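Local coordinates for cell wall surface anchor family protein (Streptococcus agalactiae serogroup V, PDB 3TW0) that serves as the adhesive tip of the group B streptococcal pilus, probably meeting host surfaces through the magnesium-binding von Willebrand factor A domain contained in this fragment, at residues A[107-111]-A[155-160]; A[233-239]-A[275-281]; A[280-284]-A[296-300]. The protein carries 2 engineered substitutions. All blocks are in the same frame, centred on the assembly; numbering follows the deposited sequence.

Interaction 1 (A[107-111]-A[155-160]); sequences YLNLT and ILETQS
The side-chain amide of Gln-159, at the C-terminal end of helix 145-159, docks on the backbone of 107-111 where that chain turns a corner at Asn-109. With chi1 m and chi2 t the side chain is extended, and its amide both donates and accepts: NE2 of Gln-159 donates to O of Leu-108 at 3.1 Å (N-H...O angle 164°), while N of Leu-110 donates to OE1 of Gln-159 at 2.9 Å (169°). A water donates to both Leu-110 O (2.9 Å) and Gln-159 OE1 (2.8 Å).

In register, Leu-108 lies nearest Ile-155 (CA-CA 7.2 Å) and Leu-110 nearest Gln-159 (7.1 Å). Leu-108, Leu-110, Ile-155 and Leu-156 all adopt the m,t rotamer. Leu-108 CD2 meets Ile-155 CD1 at 4.1 Å, Leu-110 CG lies 3.9 Å from Ile-155 CG2, and Leu-110 CD1 is 4.4 Å from Leu-156 CD2. Ile-155 also touches Val-59 and Val-14. Tyr-107 and Thr-111 form backbone hydrogen bonds with Leu-58 and Val-56 of strand 55-61. A helix packed on the face of a parallel sheet, with this corner alongside the outermost strand, is the layout of the Rossmann-like von Willebrand A fold.

Interaction 2 (A[233-239]-A[275-281]); sequences LFSDRKV and YWRDYNW
Two flat stacks, each built on a tryptophan, dominate the meeting of 233-239 with 275-281. The contact lies in the insertion between core strands 165-172 and 319-324 of the von Willebrand A fold. The frame of the stacks consists of two single beta bridges, Phe-234 with Trp-281 (CA-CA 4.6 Å) and Lys-238 with Tyr-275 (4.4 Å). Between the bridges the backbones part, one through an Asx turn in which Lys-238 N donates to Asp-236 OD1 at 3.1 Å, the other through a 3-10 turn at 278-280.

Within these segments one backbone hydrogen bond lies at each bridge: Phe-234 N to Asn-280 O at 2.7 Å, and Trp-276 N to Arg-237 O at 2.9 Å.

The indole of Trp-276 (chi1 m, chi2 115°) is sandwiched. Over one face lies the Phe-234 ring (chi1 m), 4.4 Å between its centroid and that of the five-membered ring, planes at 24°; over the opposite face Val-239 (chi1 t) makes a CH-pi contact, CG2 3.9 Å from the centroid of the six-membered ring and 16° off the normal.

The second stack uses an extended Arg-237 (m,t,t), whose guanidinium lies flat on Trp-281, centres 4.0 Å apart and planes at 9°. Arg-237 CD adds a CH-pi contact, 3.5 Å from the centroid of the Trp-281 six-membered ring, and NH2 bonds to Lys-290 O.

Strand 271-276 pairs with 70-78. Asn-280 is about 13 Å, by its side chain, from the bound magnesium. The indole of Trp-281 (chi1 m, chi2 5°) is fixed within its own segment, NE1 donating to Trp-276 O at 2.9 Å.

Interaction 3 (A[280-284]-A[296-300]); sequences NWVYP and KQIKT
Segment 296-300 runs antiparallel to 280-284, joined by a single bridge between Ile-298 and Tyr-283 (CA-CA 5.6 Å). First comes Lys-296, whose carbonyl O lies 3.6 Å from Pro-284 CD; that proline follows a cis peptide. The amine of Lys-296 leads off to a salt bridge with Glu-303. Gln-297 offers CB to Val-282 CG1 at 3.8 Å.

Ile-298 (m,m) is the centre. Its N donates to Tyr-283 O at 2.8 Å (163°), and its O receives a weak bond from Tyr-283 N at 3.5 Å: an isolated antiparallel hydrogen-bonded pair within the loop that leads into helix 302-312. Tyr-283, chi1 p, lays a ring face over Ile-298 CB, a CH-pi contact 4.1 Å from the centroid and 28° off the normal; Tyr-283 CE1 meets Ile-298 CG2 at 3.6 Å, while the hydroxyl bonds to Ile-182 N.

Lys-299 CG lies 4.2 Å from Val-282 CG2. Lastly Thr-300 caps Glu-303 N with OG1. Backbone hydrogen bonds, one of them weak, and apolar and CH-pi packing thus hold the two parts of this loop together, while the Lys-296 salt bridge points outside them.

In the fold
From the N terminus, interaction 1 comes first, closing the loop from the corner at 107-111 through helix 114-122 and the magnesium ligand Thr-143 to the end of helix 145-159. It ties that corner, beside outermost strand 55-61, to a helix on the central sheet's face and stands apart, its centre 38 and 34 Å from those of interactions 2 and 3, across the chain's centre. Interaction 2 closes a loop carrying strand 249-251 and helix 257-263. Interaction 3 starts on its last residues, sharing Asn-280 and Trp-281, and closes the short excursion 285-295. None nests inside another. Probable hydrogen bonds Leu-233 N to Lys-299 O (2.7 Å) and Val-282 N to Phe-234 O (2.8 Å) fuse interactions 2 and 3.

Interaction 1 (A[107-111]-A[155-160])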
loop_
_atom_site.group_PDB
_atom_site.type_symbol
_atom_site.label_atom_id
_atom_site.label_comp_id
_atom_site.label_asym_id
_atom_site.label_seq_id
_atom_site.Cartn_x
_atom_site.Cartn_y
_atom_site.Cartn_z
ATOM N N TYR A 107 -17.040 0.060 -5.364
ATOM C CA TYR A 107 -18.136 0.916 -5.805
ATOM C C TYR A 107 -17.751 2.378 -5.593
ATOM O O TYR A 107 -17.782 2.879 -4.474
ATOM C CB TYR A 107 -19.452 0.585 -5.108
ATOM C CG TYR A 107 -20.624 0.997 -5.946
ATOM C CD1 TYR A 107 -21.211 0.088 -6.831
ATOM C CD2 TYR A 107 -21.116 2.301 -5.912
ATOM C CE1 TYR A 107 -22.257 0.448 -7.629
ATOM C CE2 TYR A 107 -22.181 2.681 -6.734
ATOM C CZ TYR A 107 -22.737 1.729 -7.587
ATOM O OH TYR A 107 -23.791 2.044 -8.407
ATOM N N LEU A 108 -17.419 3.054 -6.689
ATOM C CA LEU A 108 -16.631 4.286 -6.635
ATOM C C LEU A 108 -17.463 5.571 -6.655
ATOM O O LEU A 108 -16.908 6.668 -6.628
ATOM C CB LEU A 108 -15.575 4.286 -7.750
ATOM C CG LEU A 108 -14.520 3.161 -7.677
ATOM C CD1 LEU A 108 -13.649 3.069 -8.963
ATOM C CD2 LEU A 108 -13.629 3.390 -6.455
ATOM N N ASN A 109 -18.783 5.416 -6.698
ATOM C CA ASN A 109 -19.723 6.529 -6.578
ATOM C C ASN A 109 -20.522 6.498 -5.275
ATOM O O ASN A 109 -21.136 5.484 -4.910
ATOM C CB ASN A 109 -20.664 6.545 -7.761
ATOM C CG ASN A 109 -19.928 6.513 -9.061
ATOM O OD1 ASN A 109 -20.188 5.647 -9.900
ATOM N ND2 ASN A 109 -18.985 7.445 -9.245
ATOM N N LEU A 110 -20.485 7.600 -4.545
ATOM C CA LEU A 110 -21.232 7.667 -3.302
ATOM C C LEU A 110 -22.675 7.426 -3.684
ATOM O O LEU A 110 -23.151 8.011 -4.674
ATOM C CB LEU A 110 -21.090 9.031 -2.654
ATOM C CG LEU A 110 -19.737 9.263 -1.988
ATOM C CD1 LEU A 110 -19.581 10.773 -1.666
ATOM C CD2 LEU A 110 -19.634 8.372 -0.724
ATOM N N THR A 111 -23.361 6.555 -2.942
ATOM C CA THR A 111 -24.748 6.285 -3.270
ATOM C C THR A 111 -25.643 6.043 -2.051
ATOM O O THR A 111 -25.164 5.555 -1.021
ATOM C CB THR A 111 -24.862 5.148 -4.315
ATOM O OG1 THR A 111 -26.218 5.081 -4.818
ATOM C CG2 THR A 111 -24.389 3.784 -3.711
ATOM N N ILE A 155 -12.792 10.781 -4.200
ATOM C CA ILE A 155 -14.235 10.548 -4.150
ATOM C C ILE A 155 -14.972 11.614 -3.303
ATOM O O ILE A 155 -15.925 12.232 -3.772
ATOM C CB ILE A 155 -14.542 9.119 -3.626
ATOM C CG1 ILE A 155 -14.283 8.061 -4.711
ATOM C CG2 ILE A 155 -15.993 8.970 -3.148
ATOM C CD1 ILE A 155 -14.316 6.685 -4.153
ATOM N N LEU A 156 -14.532 11.815 -2.066
ATOM C CA LEU A 156 -15.160 12.803 -1.181
ATOM C C LEU A 156 -15.043 14.250 -1.715
ATOM O O LEU A 156 -16.023 14.987 -1.744
ATOM C CB LEU A 156 -14.575 12.685 0.222
ATOM C CG LEU A 156 -15.080 11.446 0.977
ATOM C CD1 LEU A 156 -14.201 11.124 2.155
ATOM C CD2 LEU A 156 -16.550 11.621 1.408
ATOM N N GLU A 157 -13.850 14.637 -2.151
ATOM C CA GLU A 157 -13.615 15.977 -2.656
ATOM C C GLU A 157 -14.314 16.242 -3.975
ATOM O O GLU A 157 -14.697 17.373 -4.255
ATOM C CB GLU A 157 -12.121 16.242 -2.808
ATOM C CG GLU A 157 -11.368 16.063 -1.519
ATOM C CD GLU A 157 -10.122 16.922 -1.463
ATOM O OE1 GLU A 157 -9.186 16.674 -2.260
ATOM O OE2 GLU A 157 -10.104 17.860 -0.617
ATOM N N THR A 158 -14.479 15.196 -4.772
ATOM C CA THR A 158 -15.141 15.267 -6.077
ATOM C C THR A 158 -16.656 15.234 -5.950
ATOM O O THR A 158 -17.341 15.911 -6.694
ATOM C CB THR A 158 -14.757 14.048 -6.962
ATOM O OG1 THR A 158 -13.346 13.831 -6.881
ATOM C CG2 THR A 158 -15.101 14.314 -8.405
ATOM N N GLN A 159 -17.166 14.426 -5.023
ATOM C CA GLN A 159 -18.581 14.049 -5.033
ATOM C C GLN A 159 -19.390 14.476 -3.798
ATOM O O GLN A 159 -20.613 14.404 -3.816
ATOM C CB GLN A 159 -18.731 12.531 -5.203
ATOM C CG GLN A 159 -18.102 11.918 -6.436
ATOM C CD GLN A 159 -18.199 10.393 -6.398
ATOM O OE1 GLN A 159 -19.085 9.819 -5.745
ATOM N NE2 GLN A 159 -17.273 9.731 -7.077
ATOM N N SER A 160 -18.712 14.845 -2.717
ATOM C CA SER A 160 -19.377 15.449 -1.581
ATOM C C SER A 160 -19.194 16.991 -1.596
ATOM O O SER A 160 -19.013 17.605 -2.668
ATOM C CB SER A 160 -18.862 14.828 -0.283
ATOM O OG SER A 160 -19.676 15.143 0.821
HETATM O O HOH W 1 -21.830 9.952 -6.437
#

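Interaction 2 (A[233-239]-A[275-281])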
loop_
_atom_site.group_PDB
_atom_site.type_symbol
_atom_site.label_atom_id
_atom_site.label_comp_id
_atom_site.label_asym_id
_atom_site.label_seq_id
_atom_site.Cartn_x
_atom_site.Cartn_y
_atom_site.Cartn_z
ATOM N N LEU A 233 11.911 -0.609 4.004
ATOM C CA LEU A 233 12.808 -0.481 2.873
ATOM C C LEU A 233 14.166 -0.965 3.352
ATOM O O LEU A 233 14.479 -0.830 4.551
ATOM C CB LEU A 233 12.875 0.972 2.417
ATOM C CG LEU A 233 11.600 1.465 1.716
ATOM C CD1 LEU A 233 11.474 2.977 1.774
ATOM C CD2 LEU A 233 11.496 0.941 0.242
ATOM N N PHE A 234 14.983 -1.487 2.444
ATOM C CA PHE A 234 16.184 -2.239 2.863
ATOM C C PHE A 234 17.439 -1.391 2.830
ATOM O O PHE A 234 17.723 -0.730 1.840
ATOM C CB PHE A 234 16.352 -3.537 2.034
ATOM C CG PHE A 234 15.158 -4.448 2.108
ATOM C CD1 PHE A 234 14.764 -5.002 3.319
ATOM C CD2 PHE A 234 14.400 -4.727 0.982
ATOM C CE1 PHE A 234 13.634 -5.853 3.396
ATOM C CE2 PHE A 234 13.277 -5.582 1.040
ATOM C CZ PHE A 234 12.900 -6.134 2.242
ATOM N N SER A 235 18.178 -1.402 3.941
ATOM C CA SER A 235 19.482 -0.732 3.974
ATOM C C SER A 235 20.564 -1.595 3.316
ATOM O O SER A 235 21.476 -1.071 2.668
ATOM C CB SER A 235 19.876 -0.292 5.397
ATOM O OG SER A 235 19.678 -1.351 6.324
ATOM N N ASP A 236 20.440 -2.905 3.472
ATOM C CA ASP A 236 21.340 -3.853 2.826
ATOM C C ASP A 236 20.658 -4.207 1.496
ATOM O O ASP A 236 19.557 -4.752 1.462
ATOM C CB ASP A 236 21.555 -5.079 3.738
ATOM C CG ASP A 236 22.513 -6.147 3.146
ATOM O OD1 ASP A 236 23.009 -6.040 1.983
ATOM O OD2 ASP A 236 22.786 -7.116 3.890
ATOM N N ARG A 237 21.296 -3.860 0.396
ATOM C CA ARG A 237 20.669 -4.024 -0.917
ATOM C C ARG A 237 20.849 -5.429 -1.505
ATOM O O ARG A 237 20.221 -5.763 -2.531
ATOM C CB ARG A 237 21.235 -2.986 -1.874
ATOM C CG ARG A 237 21.054 -1.591 -1.380
ATOM C CD ARG A 237 21.990 -0.653 -2.041
ATOM N NE ARG A 237 21.690 0.726 -1.688
ATOM C CZ ARG A 237 22.378 1.781 -2.113
ATOM N NH1 ARG A 237 23.406 1.624 -2.925
ATOM N NH2 ARG A 237 22.009 3.006 -1.745
ATOM N N LYS A 238 21.691 -6.238 -0.854
ATOM C CA LYS A 238 21.979 -7.606 -1.302
ATOM C C LYS A 238 20.931 -8.563 -0.779
ATOM O O LYS A 238 20.553 -8.486 0.400
ATOM C CB LYS A 238 23.367 -8.051 -0.835
ATOM C CG LYS A 238 24.448 -7.129 -1.329
ATOM C CD LYS A 238 25.769 -7.314 -0.607
ATOM C CE LYS A 238 26.800 -6.371 -1.241
ATOM N NZ LYS A 238 28.082 -6.334 -0.472
ATOM N N VAL A 239 20.452 -9.442 -1.658
ATOM C CA VAL A 239 19.507 -10.493 -1.281
ATOM C C VAL A 239 20.299 -11.598 -0.630
ATOM O O VAL A 239 21.228 -12.092 -1.234
ATOM C CB VAL A 239 18.797 -11.097 -2.512
ATOM C CG1 VAL A 239 17.829 -12.235 -2.095
ATOM C CG2 VAL A 239 18.078 -10.026 -3.267
ATOM N N TYR A 275 20.409 -8.578 -6.045
ATOM C CA TYR A 275 20.108 -7.407 -5.236
ATOM C C TYR A 275 18.606 -7.167 -5.318
ATOM O O TYR A 275 17.945 -7.498 -6.331
ATOM C CB TYR A 275 20.839 -6.150 -5.781
ATOM C CG TYR A 275 22.353 -6.252 -5.762
ATOM C CD1 TYR A 275 23.017 -7.099 -6.638
ATOM C CD2 TYR A 275 23.108 -5.509 -4.864
ATOM C CE1 TYR A 275 24.384 -7.226 -6.615
ATOM C CE2 TYR A 275 24.507 -5.623 -4.841
ATOM C CZ TYR A 275 25.120 -6.483 -5.727
ATOM O OH TYR A 275 26.469 -6.624 -5.731
ATOM N N TRP A 276 18.059 -6.586 -4.254
ATOM C CA TRP A 276 16.700 -6.106 -4.280
ATOM C C TRP A 276 16.658 -5.030 -5.364
ATOM O O TRP A 276 17.633 -4.297 -5.543
ATOM C CB TRP A 276 16.372 -5.483 -2.929
ATOM C CG TRP A 276 16.489 -6.449 -1.780
ATOM C CD1 TRP A 276 17.372 -6.400 -0.749
ATOM C CD2 TRP A 276 15.678 -7.601 -1.561
ATOM N NE1 TRP A 276 17.165 -7.455 0.106
ATOM C CE2 TRP A 276 16.127 -8.208 -0.374
ATOM C CE3 TRP A 276 14.609 -8.183 -2.260
ATOM C CZ2 TRP A 276 15.538 -9.364 0.142
ATOM C CZ3 TRP A 276 14.031 -9.329 -1.750
ATOM C CH2 TRP A 276 14.493 -9.901 -0.555
ATOM N N ARG A 277 15.561 -4.942 -6.104
ATOM C CA ARG A 277 15.413 -3.849 -7.069
ATOM C C ARG A 277 15.367 -2.539 -6.263
ATOM O O ARG A 277 14.912 -2.542 -5.097
ATOM C CB ARG A 277 14.152 -4.046 -7.898
ATOM C CG ARG A 277 14.178 -5.278 -8.767
ATOM C CD ARG A 277 12.953 -5.340 -9.685
ATOM N NE ARG A 277 13.036 -4.304 -10.689
ATOM C CZ ARG A 277 12.217 -4.142 -11.726
ATOM N NH1 ARG A 277 11.212 -4.965 -11.962
ATOM N NH2 ARG A 277 12.430 -3.140 -12.551
ATOM N N ASP A 278 15.870 -1.451 -6.852
ATOM C CA ASP A 278 16.157 -0.225 -6.102
ATOM C C ASP A 278 14.939 0.517 -5.528
ATOM O O ASP A 278 15.087 1.381 -4.646
ATOM C CB ASP A 278 17.110 0.717 -6.858
ATOM C CG ASP A 278 16.493 1.325 -8.123
ATOM O OD1 ASP A 278 15.282 1.595 -8.170
ATOM O OD2 ASP A 278 17.251 1.556 -9.076
ATOM N N TYR A 279 13.743 0.145 -5.979
ATOM C CA TYR A 279 12.532 0.647 -5.367
ATOM C C TYR A 279 12.258 -0.016 -3.996
ATOM O O TYR A 279 11.383 0.418 -3.268
ATOM C CB TYR A 279 11.319 0.560 -6.311
ATOM C CG TYR A 279 11.027 -0.799 -6.895
ATOM C CD1 TYR A 279 11.121 -1.017 -8.275
ATOM C CD2 TYR A 279 10.627 -1.852 -6.090
ATOM C CE1 TYR A 279 10.837 -2.269 -8.822
ATOM C CE2 TYR A 279 10.340 -3.078 -6.619
ATOM C CZ TYR A 279 10.445 -3.284 -7.997
ATOM O OH TYR A 279 10.159 -4.540 -8.510
ATOM N N ASN A 280 13.042 -1.018 -3.633
ATOM C CA ASN A 280 12.976 -1.572 -2.275
ATOM C C ASN A 280 14.004 -1.042 -1.278
ATOM O O ASN A 280 13.997 -1.469 -0.120
ATOM C CB ASN A 280 13.042 -3.106 -2.311
ATOM C CG ASN A 280 11.704 -3.728 -2.673
ATOM O OD1 ASN A 280 10.655 -3.329 -2.136
ATOM N ND2 ASN A 280 11.726 -4.710 -3.583
ATOM N N TRP A 281 14.878 -0.140 -1.724
ATOM C CA TRP A 281 16.027 0.339 -0.960
ATOM C C TRP A 281 15.652 1.482 -0.032
ATOM O O TRP A 281 14.744 2.260 -0.317
ATOM C CB TRP A 281 17.091 0.915 -1.909
ATOM C CG TRP A 281 17.793 -0.073 -2.820
ATOM C CD1 TRP A 281 17.522 -1.417 -2.967
ATOM C CD2 TRP A 281 18.836 0.224 -3.766
ATOM N NE1 TRP A 281 18.366 -1.976 -3.899
ATOM C CE2 TRP A 281 19.173 -0.993 -4.418
ATOM C CE3 TRP A 281 19.537 1.393 -4.108
ATOM C CZ2 TRP A 281 20.176 -1.071 -5.385
ATOM C CZ3 TRP A 281 20.527 1.315 -5.086
ATOM C CH2 TRP A 281 20.853 0.079 -5.704
#

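Interaction 3 (A[280-284]-A[296-300])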
loop_
_atom_site.group_PDB
_atom_site.type_symbol
_atom_site.label_atom_id
_atom_site.label_comp_id
_atom_site.label_asym_id
_atom_site.label_seq_id
_atom_site.Cartn_x
_atom_site.Cartn_y
_atom_site.Cartn_z
ATOM N N ASN A 280 13.042 -1.018 -3.633
ATOM C CA ASN A 280 12.976 -1.572 -2.275
ATOM C C ASN A 280 14.004 -1.042 -1.278
ATOM O O ASN A 280 13.997 -1.469 -0.120
ATOM C CB ASN A 280 13.042 -3.106 -2.311
ATOM C CG ASN A 280 11.704 -3.728 -2.673
ATOM O OD1 ASN A 280 10.655 -3.329 -2.136
ATOM N ND2 ASN A 280 11.726 -4.710 -3.583
ATOM N N TRP A 281 14.878 -0.140 -1.724
ATOM C CA TRP A 281 16.027 0.339 -0.960
ATOM C C TRP A 281 15.652 1.482 -0.032
ATOM O O TRP A 281 14.744 2.260 -0.317
ATOM C CB TRP A 281 17.091 0.915 -1.909
ATOM C CG TRP A 281 17.793 -0.073 -2.820
ATOM C CD1 TRP A 281 17.522 -1.417 -2.967
ATOM C CD2 TRP A 281 18.836 0.224 -3.766
ATOM N NE1 TRP A 281 18.366 -1.976 -3.899
ATOM C CE2 TRP A 281 19.173 -0.993 -4.418
ATOM C CE3 TRP A 281 19.537 1.393 -4.108
ATOM C CZ2 TRP A 281 20.176 -1.071 -5.385
ATOM C CZ3 TRP A 281 20.527 1.315 -5.086
ATOM C CH2 TRP A 281 20.853 0.079 -5.704
ATOM N N VAL A 282 16.398 1.640 1.047
ATOM C CA VAL A 282 16.312 2.905 1.801
ATOM C C VAL A 282 16.626 4.017 0.803
ATOM O O VAL A 282 17.488 3.850 -0.064
ATOM C CB VAL A 282 17.277 2.904 3.006
ATOM C CG1 VAL A 282 17.365 4.288 3.646
ATOM C CG2 VAL A 282 16.801 1.909 4.021
ATOM N N TYR A 283 15.879 5.114 0.870
ATOM C CA TYR A 283 16.135 6.223 -0.026
ATOM C C TYR A 283 15.895 7.542 0.739
ATOM O O TYR A 283 15.323 7.541 1.827
ATOM C CB TYR A 283 15.261 6.132 -1.302
ATOM C CG TYR A 283 13.839 6.612 -1.068
ATOM C CD1 TYR A 283 12.901 5.783 -0.455
ATOM C CD2 TYR A 283 13.452 7.899 -1.427
ATOM C CE1 TYR A 283 11.600 6.216 -0.224
ATOM C CE2 TYR A 283 12.142 8.361 -1.183
ATOM C CZ TYR A 283 11.234 7.515 -0.583
ATOM O OH TYR A 283 9.970 7.944 -0.357
ATOM N N PRO A 284 16.320 8.664 0.170
ATOM C CA PRO A 284 16.932 8.850 -1.152
ATOM C C PRO A 284 18.373 8.341 -1.228
ATOM O O PRO A 284 19.017 8.134 -0.200
ATOM C CB PRO A 284 16.894 10.366 -1.339
ATOM C CG PRO A 284 16.987 10.892 0.087
ATOM C CD PRO A 284 16.355 9.907 0.983
ATOM N N LYS A 296 18.544 12.662 6.006
ATOM C CA LYS A 296 17.210 12.093 6.133
ATOM C C LYS A 296 17.173 10.782 5.357
ATOM O O LYS A 296 17.659 10.746 4.207
ATOM C CB LYS A 296 16.167 13.050 5.526
ATOM C CG LYS A 296 14.697 12.545 5.603
ATOM C CD LYS A 296 14.218 12.454 7.070
ATOM C CE LYS A 296 13.069 11.500 7.212
ATOM N NZ LYS A 296 12.433 11.446 8.569
ATOM N N GLN A 297 16.567 9.749 5.964
ATOM C CA GLN A 297 16.350 8.442 5.309
ATOM C C GLN A 297 14.938 7.928 5.524
ATOM O O GLN A 297 14.446 7.861 6.678
ATOM C CB GLN A 297 17.346 7.384 5.794
ATOM C CG GLN A 297 18.815 7.576 5.349
ATOM C CD GLN A 297 19.752 6.540 5.966
ATOM O OE1 GLN A 297 20.903 6.386 5.549
ATOM N NE2 GLN A 297 19.267 5.828 6.960
ATOM N N ILE A 298 14.279 7.570 4.425
ATOM C CA ILE A 298 12.960 6.921 4.500
ATOM C C ILE A 298 13.242 5.422 4.607
ATOM O O ILE A 298 13.965 4.885 3.781
ATOM C CB ILE A 298 12.098 7.270 3.263
ATOM C CG1 ILE A 298 11.959 8.800 3.102
ATOM C CG2 ILE A 298 10.750 6.548 3.263
ATOM C CD1 ILE A 298 11.211 9.512 4.233
ATOM N N LYS A 299 12.710 4.756 5.635
ATOM C CA LYS A 299 13.055 3.344 5.902
ATOM C C LYS A 299 11.852 2.413 5.983
ATOM O O LYS A 299 12.013 1.185 6.077
ATOM C CB LYS A 299 13.873 3.241 7.195
ATOM C CG LYS A 299 15.178 4.056 7.191
ATOM C CD LYS A 299 15.723 4.276 8.612
ATOM C CE LYS A 299 17.227 4.378 8.584
ATOM N NZ LYS A 299 17.774 5.506 9.438
ATOM N N THR A 300 10.644 2.981 5.959
ATOM C CA THR A 300 9.410 2.183 5.870
ATOM C C THR A 300 8.377 2.740 4.869
ATOM O O THR A 300 8.510 3.854 4.376
ATOM C CB THR A 300 8.706 2.110 7.221
ATOM O OG1 THR A 300 8.216 3.418 7.555
ATOM C CG2 THR A 300 9.665 1.600 8.309
#